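Local atomic coordinates of tRNA (adenine(58)-N(1))-methyltransferase TrmI (Thermus thermophilus, PDB entry 2PWY), a protein that catalyses the S-adenosyl-L-methionine-dependent methylation of N1 of adenosine 58 in tRNA and is required for growth at extreme temperatures. Residues 64-69 and 111-116; 74-79 and 105-110; 123-128 and 151-156. All coordinates share one frame; numbering follows the deposited sequence.

Interaction 1: residues 64-69 and 111-116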
loop_
_atom_site.group_PDB
_atom_site.type_symbol
_atom_site.label_atom_id
_atom_site.label_comp_id
_atom_site.label_asym_id
_atom_site.label_seq_id
_atom_site.Cartn_x
_atom_site.Cartn_y
_atom_site.Cartn_z
ATOM N N PRO A 64 -11.406 25.083 11.288
ATOM C CA PRO A 64 -10.448 24.033 10.899
ATOM C C PRO A 64 -10.582 22.837 11.824
ATOM O O PRO A 64 -10.717 23.011 13.039
ATOM C CB PRO A 64 -9.070 24.691 11.092
ATOM C CG PRO A 64 -9.318 25.875 12.001
ATOM C CD PRO A 64 -10.741 26.290 11.831
ATOM N N THR A 65 -10.602 21.644 11.241
ATOM C CA THR A 65 -10.476 20.429 12.022
ATOM C C THR A 65 -9.059 20.369 12.608
ATOM O O THR A 65 -8.154 21.089 12.155
ATOM C CB THR A 65 -10.699 19.183 11.162
ATOM O OG1 THR A 65 -9.658 19.095 10.174
ATOM C CG2 THR A 65 -12.071 19.230 10.462
ATOM N N LEU A 66 -8.854 19.504 13.604
ATOM C CA LEU A 66 -7.521 19.345 14.170
ATOM C C LEU A 66 -6.515 18.897 13.091
ATOM O O LEU A 66 -5.381 19.371 13.069
ATOM C CB LEU A 66 -7.554 18.388 15.367
ATOM C CG LEU A 66 -6.221 18.123 16.072
ATOM C CD1 LEU A 66 -5.544 19.426 16.517
ATOM C CD2 LEU A 66 -6.413 17.190 17.257
ATOM N N GLU A 67 -6.949 18.003 12.194
ATOM C CA GLU A 67 -6.142 17.620 11.036
ATOM C C GLU A 67 -5.733 18.856 10.216
ATOM O O GLU A 67 -4.553 19.058 9.939
ATOM C CB GLU A 67 -6.904 16.623 10.163
ATOM C CG GLU A 67 -6.135 16.186 8.913
ATOM C CD GLU A 67 -6.929 15.214 8.064
ATOM O OE1 GLU A 67 -8.180 15.194 8.178
ATOM O OE2 GLU A 67 -6.289 14.456 7.299
ATOM N N GLU A 68 -6.704 19.693 9.850
ATOM C CA GLU A 68 -6.420 20.900 9.049
ATOM C C GLU A 68 -5.481 21.851 9.778
ATOM O O GLU A 68 -4.566 22.416 9.179
ATOM C CB GLU A 68 -7.708 21.620 8.667
ATOM C CG GLU A 68 -8.495 20.864 7.598
ATOM C CD GLU A 68 -9.901 21.403 7.365
ATOM O OE1 GLU A 68 -10.519 21.946 8.308
ATOM O OE2 GLU A 68 -10.394 21.242 6.230
ATOM N N TYR A 69 -5.712 22.010 11.075
ATOM C CA TYR A 69 -4.880 22.860 11.904
ATOM C C TYR A 69 -3.417 22.394 11.938
ATOM O O TYR A 69 -2.512 23.202 11.704
ATOM C CB TYR A 69 -5.460 22.931 13.316
ATOM C CG TYR A 69 -4.768 23.930 14.194
ATOM C CD1 TYR A 69 -4.816 25.297 13.901
ATOM C CD2 TYR A 69 -4.064 23.520 15.311
ATOM C CE1 TYR A 69 -4.171 26.240 14.728
ATOM C CE2 TYR A 69 -3.412 24.445 16.140
ATOM C CZ TYR A 69 -3.472 25.799 15.842
ATOM O OH TYR A 69 -2.827 26.699 16.667
ATOM N N THR A 111 0.630 16.819 20.773
ATOM C CA THR A 111 0.104 17.317 22.048
ATOM C C THR A 111 -1.408 17.536 21.984
ATOM O O THR A 111 -2.137 17.136 22.894
ATOM C CB THR A 111 0.788 18.626 22.494
ATOM O OG1 THR A 111 2.213 18.468 22.411
ATOM C CG2 THR A 111 0.375 18.959 23.935
ATOM N N LEU A 112 -1.873 18.156 20.899
ATOM C CA LEU A 112 -3.299 18.412 20.736
ATOM C C LEU A 112 -4.127 17.129 20.650
ATOM O O LEU A 112 -5.191 17.032 21.278
ATOM C CB LEU A 112 -3.527 19.321 19.524
ATOM C CG LEU A 112 -3.167 20.797 19.772
ATOM C CD1 LEU A 112 -3.032 21.524 18.443
ATOM C CD2 LEU A 112 -4.210 21.500 20.695
ATOM N N PHE A 113 -3.627 16.140 19.909
ATOM C CA PHE A 113 -4.301 14.839 19.805
ATOM C C PHE A 113 -4.378 14.166 21.181
ATOM O O PHE A 113 -5.439 13.671 21.602
ATOM C CB PHE A 113 -3.581 13.934 18.798
ATOM C CG PHE A 113 -4.042 14.145 17.382
ATOM C CD1 PHE A 113 -3.544 15.201 16.625
ATOM C CD2 PHE A 113 -5.004 13.297 16.823
ATOM C CE1 PHE A 113 -3.994 15.416 15.297
ATOM C CE2 PHE A 113 -5.455 13.498 15.508
ATOM C CZ PHE A 113 -4.955 14.555 14.751
ATOM N N LEU A 114 -3.256 14.177 21.893
ATOM C CA LEU A 114 -3.189 13.601 23.247
ATOM C C LEU A 114 -4.157 14.298 24.222
ATOM O O LEU A 114 -4.847 13.648 25.027
ATOM C CB LEU A 114 -1.745 13.666 23.781
ATOM C CG LEU A 114 -0.657 12.890 23.009
ATOM C CD1 LEU A 114 0.710 13.172 23.653
ATOM C CD2 LEU A 114 -0.945 11.393 22.932
ATOM N N ALA A 115 -4.215 15.624 24.126
ATOM C CA ALA A 115 -5.047 16.443 25.015
ATOM C C ALA A 115 -6.545 16.195 24.806
ATOM O O ALA A 115 -7.294 16.130 25.766
ATOM C CB ALA A 115 -4.697 17.929 24.841
ATOM N N ARG A 116 -6.977 16.040 23.552
ATOM C CA ARG A 116 -8.361 15.626 23.270
ATOM C C ARG A 116 -8.678 14.281 23.871
ATOM O O ARG A 116 -9.771 14.093 24.427
ATOM C CB ARG A 116 -8.610 15.513 21.777
ATOM C CG ARG A 116 -8.850 16.828 21.079
ATOM C CD ARG A 116 -9.298 16.540 19.665
ATOM N NE ARG A 116 -9.764 17.757 19.030
ATOM C CZ ARG A 116 -10.258 17.823 17.799
ATOM N NH1 ARG A 116 -10.345 16.730 17.050
ATOM N NH2 ARG A 116 -10.659 19.002 17.329
#

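Interaction 2: residues 74-79 and 105-110. With SAH (S-adenosyl-L-homocysteine), chain E.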
loop_
_atom_site.group_PDB
_atom_site.type_symbol
_atom_site.label_atom_id
_atom_site.label_comp_id
_atom_site.label_asym_id
_atom_site.label_seq_id
_atom_site.Cartn_x
_atom_site.Cartn_y
_atom_site.Cartn_z
ATOM N N LYS A 74 1.707 27.309 12.075
ATOM C CA LYS A 74 3.118 27.688 12.122
ATOM C C LYS A 74 3.869 26.585 12.853
ATOM O O LYS A 74 3.333 25.974 13.788
ATOM C CB LYS A 74 3.258 29.015 12.885
ATOM C CG LYS A 74 4.659 29.626 12.933
ATOM C CD LYS A 74 4.619 30.947 13.703
ATOM C CE LYS A 74 6.002 31.573 13.859
ATOM N NZ LYS A 74 6.285 32.552 12.777
ATOM N N ARG A 75 5.093 26.309 12.423
ATOM C CA ARG A 75 5.907 25.319 13.118
ATOM C C ARG A 75 7.384 25.662 13.120
ATOM O O ARG A 75 7.852 26.419 12.265
ATOM C CB ARG A 75 5.692 23.924 12.514
ATOM C CG ARG A 75 6.444 23.635 11.211
ATOM C CD ARG A 75 5.719 24.162 9.974
ATOM N NE ARG A 75 4.272 23.924 10.043
ATOM C CZ ARG A 75 3.664 22.801 9.667
ATOM N NH1 ARG A 75 2.344 22.708 9.781
ATOM N NH2 ARG A 75 4.368 21.774 9.187
ATOM N N SER A 76 8.117 25.106 14.079
ATOM C CA SER A 76 9.566 25.007 13.932
ATOM C C SER A 76 9.840 23.537 13.638
ATOM O O SER A 76 10.080 23.163 12.483
ATOM C CB SER A 76 10.312 25.530 15.162
ATOM O OG SER A 76 9.905 24.847 16.333
ATOM N N ALA A 77 9.737 22.699 14.670
ATOM C CA ALA A 77 9.758 21.251 14.487
ATOM C C ALA A 77 8.534 20.790 13.687
ATOM O O ALA A 77 7.415 21.216 13.953
ATOM C CB ALA A 77 9.807 20.558 15.841
ATOM N N THR A 78 8.748 19.936 12.690
ATOM C CA THR A 78 7.627 19.391 11.928
ATOM C C THR A 78 6.709 18.539 12.836
ATOM O O THR A 78 7.182 17.628 13.535
ATOM C CB THR A 78 8.104 18.592 10.691
ATOM O OG1 THR A 78 8.927 19.435 9.865
ATOM C CG2 THR A 78 6.920 18.094 9.876
ATOM N N PRO A 79 5.396 18.847 12.843
ATOM C CA PRO A 79 4.523 18.073 13.723
ATOM C C PRO A 79 4.298 16.662 13.208
ATOM O O PRO A 79 4.459 16.397 12.013
ATOM C CB PRO A 79 3.194 18.839 13.713
ATOM C CG PRO A 79 3.306 19.881 12.662
ATOM C CD PRO A 79 4.676 19.885 12.078
ATOM N N THR A 105 7.627 17.950 22.934
ATOM C CA THR A 105 6.441 18.745 22.572
ATOM C C THR A 105 6.483 19.178 21.102
ATOM O O THR A 105 5.465 19.131 20.402
ATOM C CB THR A 105 6.257 19.973 23.503
ATOM O OG1 THR A 105 6.527 19.586 24.857
ATOM C CG2 THR A 105 4.834 20.516 23.417
ATOM N N GLY A 106 7.667 19.588 20.641
ATOM C CA GLY A 106 7.875 19.954 19.244
ATOM C C GLY A 106 7.115 21.212 18.882
ATOM O O GLY A 106 7.463 22.293 19.354
ATOM N N SER A 107 6.084 21.062 18.039
ATOM C CA SER A 107 5.201 22.178 17.661
ATOM C C SER A 107 3.781 22.011 18.204
ATOM O O SER A 107 2.890 22.782 17.869
ATOM C CB SER A 107 5.192 22.365 16.140
ATOM O OG SER A 107 6.467 22.840 15.733
ATOM N N GLY A 108 3.587 20.991 19.043
ATOM C CA GLY A 108 2.307 20.775 19.719
ATOM C C GLY A 108 1.243 20.019 18.940
ATOM O O GLY A 108 0.099 19.929 19.388
ATOM N N GLY A 109 1.609 19.448 17.796
ATOM C CA GLY A 109 0.626 18.725 16.982
ATOM C C GLY A 109 0.132 17.480 17.693
ATOM O O GLY A 109 -1.067 17.328 17.931
ATOM N N LEU A 110 1.057 16.586 18.034
ATOM C CA LEU A 110 0.687 15.381 18.790
ATOM C C LEU A 110 0.086 15.770 20.152
ATOM O O LEU A 110 -0.872 15.151 20.614
ATOM C CB LEU A 110 1.898 14.449 18.942
ATOM C CG LEU A 110 1.624 13.128 19.674
ATOM C CD1 LEU A 110 0.449 12.382 19.056
ATOM C CD2 LEU A 110 2.897 12.250 19.777
HETATM N N SAH E . 5.267 15.445 17.917
HETATM C CA SAH E . 5.684 16.880 17.801
HETATM C CB SAH E . 6.984 17.010 17.018
HETATM C CG SAH E . 8.202 16.560 17.830
HETATM S SD SAH E . 9.724 16.986 16.943
HETATM C C SAH E . 4.560 17.659 17.144
HETATM O O SAH E . 3.569 17.058 16.702
HETATM O OXT SAH E . 4.614 18.891 17.064
HETATM C "C5'" SAH E . 10.861 16.350 18.202
HETATM C "C4'" SAH E . 11.067 17.345 19.349
HETATM O "O4'" SAH E . 11.622 16.659 20.453
HETATM C "C3'" SAH E . 12.025 18.504 19.046
HETATM O "O3'" SAH E . 11.359 19.723 19.360
HETATM C "C2'" SAH E . 13.227 18.261 19.961
HETATM O "O2'" SAH E . 13.791 19.442 20.484
HETATM C "C1'" SAH E . 12.600 17.479 21.087
HETATM N N9 SAH E . 13.443 16.523 21.824
HETATM C C8 SAH E . 14.293 15.594 21.293
HETATM N N7 SAH E . 14.795 14.870 22.319
HETATM C C5 SAH E . 14.247 15.284 23.482
HETATM C C6 SAH E . 14.411 14.882 24.813
HETATM N N6 SAH E . 15.241 13.879 25.139
HETATM N N1 SAH E . 13.680 15.546 25.789
HETATM C C2 SAH E . 12.830 16.576 25.466
HETATM N N3 SAH E . 12.687 16.968 24.149
HETATM C C4 SAH E . 13.384 16.329 23.179
#

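Interaction 3: residues 123-128 and 151-156. With SAH (S-adenosyl-L-homocysteine), chain E.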
loop_
_atom_site.group_PDB
_atom_site.type_symbol
_atom_site.label_atom_id
_atom_site.label_comp_id
_atom_site.label_asym_id
_atom_site.label_seq_id
_atom_site.Cartn_x
_atom_site.Cartn_y
_atom_site.Cartn_z
ATOM N N LEU A 123 -4.450 14.340 31.856
ATOM C CA LEU A 123 -3.239 15.144 31.864
ATOM C C LEU A 123 -2.306 14.719 30.752
ATOM O O LEU A 123 -2.061 13.525 30.561
ATOM C CB LEU A 123 -2.518 14.996 33.214
ATOM C CG LEU A 123 -1.121 15.631 33.307
ATOM C CD1 LEU A 123 -1.205 17.167 33.325
ATOM C CD2 LEU A 123 -0.346 15.099 34.503
ATOM N N VAL A 124 -1.784 15.706 30.028
ATOM C CA VAL A 124 -0.660 15.496 29.119
ATOM C C VAL A 124 0.543 16.171 29.801
ATOM O O VAL A 124 0.563 17.385 30.003
ATOM C CB VAL A 124 -0.922 16.118 27.706
ATOM C CG1 VAL A 124 0.272 15.850 26.754
ATOM C CG2 VAL A 124 -2.230 15.594 27.103
ATOM N N GLU A 125 1.521 15.363 30.200
ATOM C CA GLU A 125 2.743 15.851 30.822
ATOM C C GLU A 125 3.787 15.894 29.718
ATOM O O GLU A 125 4.344 14.863 29.360
ATOM C CB GLU A 125 3.169 14.844 31.885
ATOM C CG GLU A 125 4.189 15.348 32.862
ATOM C CD GLU A 125 3.516 15.939 34.072
ATOM O OE1 GLU A 125 3.167 15.175 34.993
ATOM O OE2 GLU A 125 3.314 17.162 34.076
ATOM N N SER A 126 4.052 17.080 29.177
ATOM C CA SER A 126 4.825 17.186 27.948
ATOM C C SER A 126 6.178 17.852 28.161
ATOM O O SER A 126 6.261 18.898 28.814
ATOM C CB SER A 126 4.010 17.956 26.896
ATOM O OG SER A 126 4.609 17.860 25.619
ATOM N N TYR A 127 7.233 17.253 27.611
ATOM C CA TYR A 127 8.606 17.769 27.791
ATOM C C TYR A 127 9.204 18.207 26.480
ATOM O O TYR A 127 9.066 17.519 25.472
ATOM C CB TYR A 127 9.523 16.704 28.428
ATOM C CG TYR A 127 9.213 16.533 29.885
ATOM C CD1 TYR A 127 10.022 17.109 30.857
ATOM C CD2 TYR A 127 8.070 15.843 30.294
ATOM C CE1 TYR A 127 9.715 16.976 32.214
ATOM C CE2 TYR A 127 7.758 15.715 31.639
ATOM C CZ TYR A 127 8.577 16.290 32.585
ATOM O OH TYR A 127 8.255 16.165 33.918
ATOM N N GLU A 128 9.890 19.347 26.499
ATOM C CA GLU A 128 10.582 19.838 25.312
ATOM C C GLU A 128 11.901 20.496 25.712
ATOM O O GLU A 128 11.902 21.407 26.532
ATOM C CB GLU A 128 9.683 20.836 24.557
ATOM C CG GLU A 128 10.354 21.599 23.417
ATOM C CD GLU A 128 10.995 20.700 22.381
ATOM O OE1 GLU A 128 10.272 19.891 21.739
ATOM O OE2 GLU A 128 12.225 20.815 22.190
ATOM N N ARG A 151 0.442 20.083 30.947
ATOM C CA ARG A 151 1.536 20.671 31.735
ATOM C C ARG A 151 2.810 20.606 30.905
ATOM O O ARG A 151 3.310 19.514 30.622
ATOM C CB ARG A 151 1.694 19.962 33.083
ATOM C CG ARG A 151 2.623 20.704 34.060
ATOM C CD ARG A 151 2.692 20.075 35.464
ATOM N NE ARG A 151 1.392 20.011 36.139
ATOM C CZ ARG A 151 0.893 18.925 36.731
ATOM N NH1 ARG A 151 1.584 17.794 36.768
ATOM N NH2 ARG A 151 -0.302 18.978 37.310
ATOM N N PHE A 152 3.305 21.773 30.487
ATOM C CA PHE A 152 4.501 21.857 29.653
ATOM C C PHE A 152 5.726 21.970 30.540
ATOM O O PHE A 152 5.686 22.657 31.566
ATOM C CB PHE A 152 4.460 23.095 28.743
ATOM C CG PHE A 152 3.347 23.093 27.725
ATOM C CD1 PHE A 152 3.485 22.395 26.523
ATOM C CD2 PHE A 152 2.188 23.847 27.935
ATOM C CE1 PHE A 152 2.461 22.413 25.549
ATOM C CE2 PHE A 152 1.161 23.870 26.974
ATOM C CZ PHE A 152 1.299 23.156 25.779
ATOM N N HIS A 153 6.808 21.308 30.133
ATOM C CA HIS A 153 8.089 21.363 30.839
ATOM C C HIS A 153 9.225 21.653 29.879
ATOM O O HIS A 153 9.363 20.988 28.833
ATOM C CB HIS A 153 8.393 20.041 31.542
ATOM C CG HIS A 153 7.350 19.623 32.525
ATOM N ND1 HIS A 153 6.218 18.924 32.161
ATOM C CD2 HIS A 153 7.271 19.796 33.865
ATOM C CE1 HIS A 153 5.487 18.686 33.234
ATOM N NE2 HIS A 153 6.098 19.212 34.279
ATOM N N LEU A 154 10.043 22.639 30.239
ATOM C CA LEU A 154 11.257 22.934 29.484
ATOM C C LEU A 154 12.388 22.091 30.048
ATOM O O LEU A 154 12.770 22.242 31.215
ATOM C CB LEU A 154 11.624 24.413 29.576
ATOM C CG LEU A 154 12.935 24.814 28.900
ATOM C CD1 LEU A 154 12.852 24.660 27.390
ATOM C CD2 LEU A 154 13.278 26.252 29.279
ATOM N N GLY A 155 12.913 21.196 29.224
ATOM C CA GLY A 155 13.988 20.312 29.664
ATOM C C GLY A 155 13.977 18.971 28.971
ATOM O O GLY A 155 13.034 18.633 28.251
ATOM N N LYS A 156 15.039 18.204 29.195
ATOM C CA LYS A 156 15.142 16.856 28.648
ATOM C C LYS A 156 14.311 15.895 29.485
ATOM O O LYS A 156 14.322 15.959 30.720
ATOM C CB LYS A 156 16.603 16.402 28.610
ATOM C CG LYS A 156 17.463 17.190 27.631
ATOM C CD LYS A 156 18.950 17.018 27.938
ATOM C CE LYS A 156 19.831 17.838 26.981
ATOM N NZ LYS A 156 19.458 19.304 26.925
HETATM N N SAH E . 5.267 15.445 17.917
HETATM C CA SAH E . 5.684 16.880 17.801
HETATM C CB SAH E . 6.984 17.010 17.018
HETATM C CG SAH E . 8.202 16.560 17.830
HETATM S SD SAH E . 9.724 16.986 16.943
HETATM C C SAH E . 4.560 17.659 17.144
HETATM O O SAH E . 3.569 17.058 16.702
HETATM O OXT SAH E . 4.614 18.891 17.064
HETATM C "C5'" SAH E . 10.861 16.350 18.202
HETATM C "C4'" SAH E . 11.067 17.345 19.349
HETATM O "O4'" SAH E . 11.622 16.659 20.453
HETATM C "C3'" SAH E . 12.025 18.504 19.046
HETATM O "O3'" SAH E . 11.359 19.723 19.360
HETATM C "C2'" SAH E . 13.227 18.261 19.961
HETATM O "O2'" SAH E . 13.791 19.442 20.484
HETATM C "C1'" SAH E . 12.600 17.479 21.087
HETATM N N9 SAH E . 13.443 16.523 21.824
HETATM C C8 SAH E . 14.293 15.594 21.293
HETATM N N7 SAH E . 14.795 14.870 22.319
HETATM C C5 SAH E . 14.247 15.284 23.482
HETATM C C6 SAH E . 14.411 14.882 24.813
HETATM N N6 SAH E . 15.241 13.879 25.139
HETATM N N1 SAH E . 13.680 15.546 25.789
HETATM C C2 SAH E . 12.830 16.576 25.466
HETATM N N3 SAH E . 12.687 16.968 24.149
HETATM C C4 SAH E . 13.384 16.329 23.179
#

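Interaction 1: residues 64-69 and 111-116
Leu66, in the first turn of helix 66-72, packs against three side chains of helix 109-118, those of Leu112, Phe113 and Arg116. Its CB lies over one face of the Arg116 guanidinium, 3.7 Å from NH1 of that arginine. CG stands anti to the backbone N (chi1 -180°), which directs the branch at the partner helix, and rests 3.6 Å from CE1 of Phe113. There the two methyls part. CD1 turns to the residue just before Phe113 and meets CB of Leu112 at 3.6 Å. CD2 lies over the face of the Phe113 ring, 3.6 Å from its centroid and 16° off the normal, a CH-pi contact, and also touches CD of Arg116. A branched aliphatic side chain suits this place because one methyl can meet Leu112 while the other covers the Phe113 ring.

Beside it, CD1 of Leu112 comes to the edge of the Tyr69 ring, 3.7 Å from CE2, with the two side chains crossing at about a right angle. The hydroxyl of Tyr69 is hydrogen-bonded to the carbonyl of Asn140, and its ring stacks with Phe144, so helix 131-144 covers this flank.

Thr65, the N-cap of helix 66-72, forms a capping box with Glu68: OG1 of Thr65 accepts from Glu68 N at 3.0 Å, while Thr65 N donates to OE1 of Glu68 at 2.9 Å. The extended Arg116 ends in a salt bridge to Asp93 of the second subunit, which also accepts from Leu66 N, so this packing of helix 66-72 on the helix that follows the glycine-rich turn borders that subunit.

With no hydrogen bond joining the two segments, their cohesion rests on dispersion and shape, while the charge of Arg116 is directed to the subunit interface.

Interaction 2: residues 74-79 and 105-110
Three backbone amides hold the carboxylate of S-adenosyl-L-homocysteine: Ser107 N and Gly109 N both donate to its OXT, at 2.8 Å and 3.1 Å, and Leu110 N donates to its O at 2.9 Å. The amides of Gly109 and Leu110 belong to the first turn of helix 109-118, whose dipole would probably favour the negative charge. Ala77 adds an apolar touch, its CB 3.7 Å from SD of the ligand.

This is the glycine-rich turn after the first strand of a class I, Rossmann-like methyltransferase. At Gly106, with positive phi, a CB would collide with the ligand, and at Gly109 one would strike CB of Pro79.

Ser107 ties this turn to 74-79. Its OG, anti to the carbonyl carbon (chi1 -69°), donates to Ala77 O at 2.6 Å, in the carbonyl plane on a lone pair, and accepts a longer, more bent bond from Ser76 N (3.3 Å, 141°). An alanine here would lose both bonds and would probably loosen the loop carrying Ala77 and Pro79 against the bound ligand. Farther out, Asn140 of helix 131-144 donates from ND2 to the carbonyls of Lys74 and Ser107, so one side chain bonds to both segments.

Interaction 3: residues 123-128 and 151-156
Arg151 opens the pairing: its N donates to Val124 O at 2.9 Å, nearly along the C=O axis, and its carbonyl accepts from Ser126 N. Its side chain runs alongside Glu125, pointing the same way, and CD1 of Leu123 lies over a face of its guanidinium. A weak salt bridge joins NH1 to OE2 of Glu125, whose position is less certain; OE1 of that glutamate bonds to Tyr167 OH.

Phe152 turns to the opposite face of the sheet, the one carrying Ser126 and Glu128, and packs on helix 131-144. That helix connects the two parallel strands in a beta-alpha-beta unit; the axes of 123-128 and 151-154 cross at -22°.

His153 returns to the face of Glu125 and Tyr127. Its ring forms an offset stack on the Tyr127 ring, centroids 4.2 Å apart and planes only 6° from parallel. Ser126 O accepts from His153 N at 2.8 Å and, weakly, from ND1 at 3.3 Å, in the plane of the imidazole, which helps to fix its rotation.

Beyond Leu154, which makes a CA-H...O contact with Glu128 O, Gly155 N donates to that carbonyl at 2.9 Å, from above its plane. Gly155 has backbone angles that only glycine tolerates easily, and with Lys156 it passes the adenine of S-adenosyl-L-homocysteine.

Glu128, bent at chi2 (55°), turns its carboxylate to the ribose: OE1 accepts from O3' at 2.6 Å and OE2 from O2' at 2.7 Å. Gly106 N and Arg130 N also bond to OE1 and OE2, fixing the group. A carboxylate with two acceptors suits a vicinal diol, and the pairing sets this strand end beside the sugar.

Overall arrangement
All six segments fall within the sequence family of the catalytic, S-adenosyl-L-methionine-binding part. Interactions 1 and 2 share helix 109-118 and have centres about 11 Å apart, with interaction 2 nested along the chain inside the loop closed by interaction 1. Interaction 3 follows in series, its centre about 13 Å from that of interaction 2 and about 18 Å from that of interaction 1. Strand 123-128 comes directly after helix 109-118, and Val124 packs against its Leu114 and Ala115. Gly106 N to Glu128 OE1, 2.8 Å, probably links the glycine-rich turn to the ribose-binding strand. Interactions 2 and 3 thus hold opposite ends of the ligand, while interaction 1 carries the same helix to the subunit interface.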